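Local coordinates for DNA repair and telomere maintenance protein nbs1 (Schizosaccharomyces pombe, PDB 3HUF) that serves in the MRN complex for DNA double-strand break repair and telomere maintenance, its N-terminal FHA and BRCT domains recognising phosphorylated proteins such as Ctp1, at residues S131-L136 and S179-L184. Residues are numbered along the deposited sequence; the frame is centred on the assembly and turned at random.
Sequences SNLNLL and SYLQYL
In the first BRCT domain of Nbs1, two helices meet beside the central parallel sheet: Leu-133 and Leu-136, from the C-terminal part of helix 123-134 and the residues that follow 134 in sequence, face Leu-181 and Leu-184 of helix 178-184. The pair illustrates how branched side chains can join helices whose backbones stay apart, for the closest CA atoms, those of Leu-133 and Leu-184, are 7.6 Å from each other. Leu-133 spans the gap with its two methyls, each assigned to a different partner. CD2 meets CD1 of Leu-184 at 3.7 Å, while CD1 lies 4.1 Å from CD2 of Leu-181, and in both pairs the side chains cross at about a right angle. The CB of Leu-133 does not aim at the other helix; its chi2 of -174° sets CD1 anti to CA, extending that methyl to Leu-181. Leu-184 buries the most surface here, since Leu-136 also reaches it, CD1 resting 4.1 Å from CB of Leu-184. The same methyl packs at 3.7 Å against the backbone O of Leu-184. Asn-132 adds a looser touch, its OD1 4.2 Å from that carbonyl O, two acceptors that cannot bond to each other; the side-chain packing is leucine against leucine. Leu-133 and Leu-181 also lie against strand 118-120 of the sheet, both touching Phe-120, with Ile-118 packing on Leu-133; from helix 178-184, Tyr-180 and Tyr-183 reach helix 198-209.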
ATOM      1  N   SER A 131      -0.325 -12.312  -9.230  1.00 44.09           N
ATOM      2  CA  SER A 131       0.541 -12.259 -10.406  1.00 44.99           C
ATOM      3  C   SER A 131       0.338 -10.977 -11.234  1.00 44.86           C
ATOM      4  O   SER A 131       1.316 -10.338 -11.627  1.00 45.61           O
ATOM      5  CB  SER A 131       0.350 -13.529 -11.247  1.00 44.91           C
ATOM      6  OG  SER A 131       0.871 -13.378 -12.549  1.00 47.56           O
ATOM      7  N   ASN A 132      -0.923 -10.598 -11.451  1.00 44.32           N
ATOM      8  CA  ASN A 132      -1.315  -9.350 -12.100  1.00 44.19           C
ATOM      9  C   ASN A 132      -0.647  -8.153 -11.438  1.00 43.05           C
ATOM     10  O   ASN A 132       0.005  -7.357 -12.107  1.00 41.68           O
ATOM     11  CB  ASN A 132      -2.856  -9.213 -11.994  1.00 45.77           C
ATOM     12  CG  ASN A 132      -3.454  -8.116 -12.887  1.00 48.24           C
ATOM     13  OD1 ASN A 132      -3.514  -6.936 -12.500  1.00 50.27           O
ATOM     14  ND2 ASN A 132      -3.989  -8.522 -14.052  1.00 50.80           N
ATOM     15  N   LEU A 133      -0.792  -8.045 -10.113  1.00 42.10           N
ATOM     16  CA  LEU A 133      -0.304  -6.856  -9.379  1.00 40.74           C
ATOM     17  C   LEU A 133       1.204  -6.874  -9.245  1.00 39.47           C
ATOM     18  O   LEU A 133       1.841  -5.839  -9.354  1.00 38.88           O
ATOM     19  CB  LEU A 133      -0.973  -6.705  -8.015  1.00 39.68           C
ATOM     20  CG  LEU A 133      -2.496  -6.737  -7.998  1.00 44.56           C
ATOM     21  CD1 LEU A 133      -3.039  -6.438  -6.622  1.00 46.56           C
ATOM     22  CD2 LEU A 133      -3.127  -5.767  -9.034  1.00 46.72           C
ATOM     23  N   ASN A 134       1.768  -8.057  -9.049  1.00 39.09           N
ATOM     24  CA  ASN A 134       3.212  -8.203  -8.974  1.00 39.69           C
ATOM     25  C   ASN A 134       3.897  -7.679 -10.252  1.00 39.44           C
ATOM     26  O   ASN A 134       4.928  -7.022 -10.176  1.00 39.63           O
ATOM     27  CB  ASN A 134       3.613  -9.654  -8.654  1.00 39.44           C
ATOM     28  CG  ASN A 134       3.141 -10.108  -7.242  1.00 42.29           C
ATOM     29  OD1 ASN A 134       2.757  -9.287  -6.373  1.00 44.45           O
ATOM     30  ND2 ASN A 134       3.132 -11.416  -7.033  1.00 41.64           N
ATOM     31  N   LEU A 135       3.287  -7.951 -11.406  1.00 38.67           N
ATOM     32  CA  LEU A 135       3.799  -7.493 -12.695  1.00 38.90           C
ATOM     33  C   LEU A 135       3.757  -5.981 -12.864  1.00 38.88           C
ATOM     34  O   LEU A 135       4.480  -5.452 -13.696  1.00 39.46           O
ATOM     35  CB  LEU A 135       3.082  -8.193 -13.854  1.00 39.20           C
ATOM     36  CG  LEU A 135       3.383  -9.684 -13.938  1.00 40.16           C
ATOM     37  CD1 LEU A 135       2.371 -10.403 -14.807  1.00 41.30           C
ATOM     38  CD2 LEU A 135       4.805  -9.934 -14.437  1.00 42.84           C
ATOM     39  N   LEU A 136       2.942  -5.300 -12.053  1.00 37.77           N
ATOM     40  CA  LEU A 136       2.960  -3.850 -11.961  1.00 37.82           C
ATOM     41  C   LEU A 136       3.961  -3.317 -10.942  1.00 37.76           C
ATOM     42  O   LEU A 136       4.151  -2.111 -10.862  1.00 38.56           O
ATOM     43  CB  LEU A 136       1.565  -3.305 -11.597  1.00 37.35           C
ATOM     44  CG  LEU A 136       0.399  -3.635 -12.531  1.00 37.11           C
ATOM     45  CD1 LEU A 136      -0.927  -3.014 -12.034  1.00 37.49           C
ATOM     46  CD2 LEU A 136       0.719  -3.175 -13.963  1.00 36.84           C
ATOM     47  N   SER A 179     -13.628  -3.975  -8.340  1.00 41.73           N
ATOM     48  CA  SER A 179     -13.769  -2.997  -9.430  1.00 41.57           C
ATOM     49  C   SER A 179     -12.482  -2.181  -9.655  1.00 41.28           C
ATOM     50  O   SER A 179     -12.127  -1.879 -10.792  1.00 42.02           O
ATOM     51  CB  SER A 179     -14.984  -2.074  -9.202  1.00 41.56           C
ATOM     52  OG  SER A 179     -14.751  -1.167  -8.128  1.00 42.95           O
ATOM     53  N   TYR A 180     -11.780  -1.838  -8.582  1.00 40.21           N
ATOM     54  CA  TYR A 180     -10.493  -1.178  -8.716  1.00 39.67           C
ATOM     55  C   TYR A 180      -9.425  -2.135  -9.269  1.00 40.08           C
ATOM     56  O   TYR A 180      -8.576  -1.737 -10.081  1.00 39.92           O
ATOM     57  CB  TYR A 180     -10.032  -0.566  -7.394  1.00 39.61           C
ATOM     58  CG  TYR A 180      -8.673   0.102  -7.482  1.00 39.13           C
ATOM     59  CD1 TYR A 180      -8.514   1.344  -8.109  1.00 38.88           C
ATOM     60  CD2 TYR A 180      -7.547  -0.521  -6.966  1.00 40.22           C
ATOM     61  CE1 TYR A 180      -7.256   1.948  -8.193  1.00 36.86           C
ATOM     62  CE2 TYR A 180      -6.290   0.066  -7.040  1.00 41.41           C
ATOM     63  CZ  TYR A 180      -6.150   1.306  -7.651  1.00 40.02           C
ATOM     64  OH  TYR A 180      -4.888   1.859  -7.716  1.00 39.89           O
ATOM     65  N   LEU A 181      -9.469  -3.395  -8.846  1.00 39.70           N
ATOM     66  CA  LEU A 181      -8.541  -4.392  -9.369  1.00 39.42           C
ATOM     67  C   LEU A 181      -8.731  -4.561 -10.874  1.00 40.07           C
ATOM     68  O   LEU A 181      -7.756  -4.646 -11.617  1.00 40.18           O
ATOM     69  CB  LEU A 181      -8.704  -5.727  -8.641  1.00 38.84           C
ATOM     70  CG  LEU A 181      -8.413  -5.714  -7.140  1.00 38.63           C
ATOM     71  CD1 LEU A 181      -8.726  -7.065  -6.517  1.00 37.49           C
ATOM     72  CD2 LEU A 181      -6.959  -5.307  -6.833  1.00 36.67           C
ATOM     73  N   GLN A 182      -9.982  -4.581 -11.324  1.00 41.02           N
ATOM     74  CA  GLN A 182     -10.291  -4.653 -12.749  1.00 42.70           C
ATOM     75  C   GLN A 182      -9.650  -3.485 -13.522  1.00 43.07           C
ATOM     76  O   GLN A 182      -9.094  -3.681 -14.601  1.00 42.60           O
ATOM     77  CB  GLN A 182     -11.813  -4.715 -12.968  1.00 42.93           C
ATOM     78  CG  GLN A 182     -12.421  -6.045 -12.517  1.00 46.44           C
ATOM     79  CD  GLN A 182     -13.935  -6.069 -12.622  1.00 51.76           C
ATOM     80  OE1 GLN A 182     -14.546  -5.128 -13.138  1.00 55.08           O
ATOM     81  NE2 GLN A 182     -14.554  -7.151 -12.137  1.00 52.21           N
ATOM     82  N   TYR A 183      -9.724  -2.288 -12.940  1.00 43.73           N
ATOM     83  CA  TYR A 183      -9.002  -1.129 -13.436  1.00 45.00           C
ATOM     84  C   TYR A 183      -7.496  -1.387 -13.527  1.00 45.33           C
ATOM     85  O   TYR A 183      -6.912  -1.177 -14.583  1.00 45.93           O
ATOM     86  CB  TYR A 183      -9.304   0.094 -12.571  1.00 45.29           C
ATOM     87  CG  TYR A 183      -8.425   1.302 -12.816  1.00 47.73           C
ATOM     88  CD1 TYR A 183      -8.423   1.951 -14.045  1.00 50.97           C
ATOM     89  CD2 TYR A 183      -7.616   1.820 -11.802  1.00 50.42           C
ATOM     90  CE1 TYR A 183      -7.613   3.073 -14.269  1.00 52.93           C
ATOM     91  CE2 TYR A 183      -6.809   2.940 -12.016  1.00 50.34           C
ATOM     92  CZ  TYR A 183      -6.820   3.561 -13.246  1.00 52.96           C
ATOM     93  OH  TYR A 183      -6.028   4.672 -13.472  1.00 55.92           O
ATOM     94  N   LEU A 184      -6.863  -1.855 -12.455  1.00 45.48           N
ATOM     95  CA  LEU A 184      -5.422  -2.182 -12.528  1.00 45.95           C
ATOM     96  C   LEU A 184      -5.036  -3.193 -13.617  1.00 46.66           C
ATOM     97  O   LEU A 184      -3.936  -3.134 -14.169  1.00 46.77           O
ATOM     98  CB  LEU A 184      -4.890  -2.658 -11.183  1.00 45.95           C
ATOM     99  CG  LEU A 184      -4.866  -1.644 -10.042  1.00 45.99           C
ATOM    100  CD1 LEU A 184      -4.227  -2.261  -8.814  1.00 45.45           C
ATOM    101  CD2 LEU A 184      -4.131  -0.369 -10.455  1.00 46.05           C
TER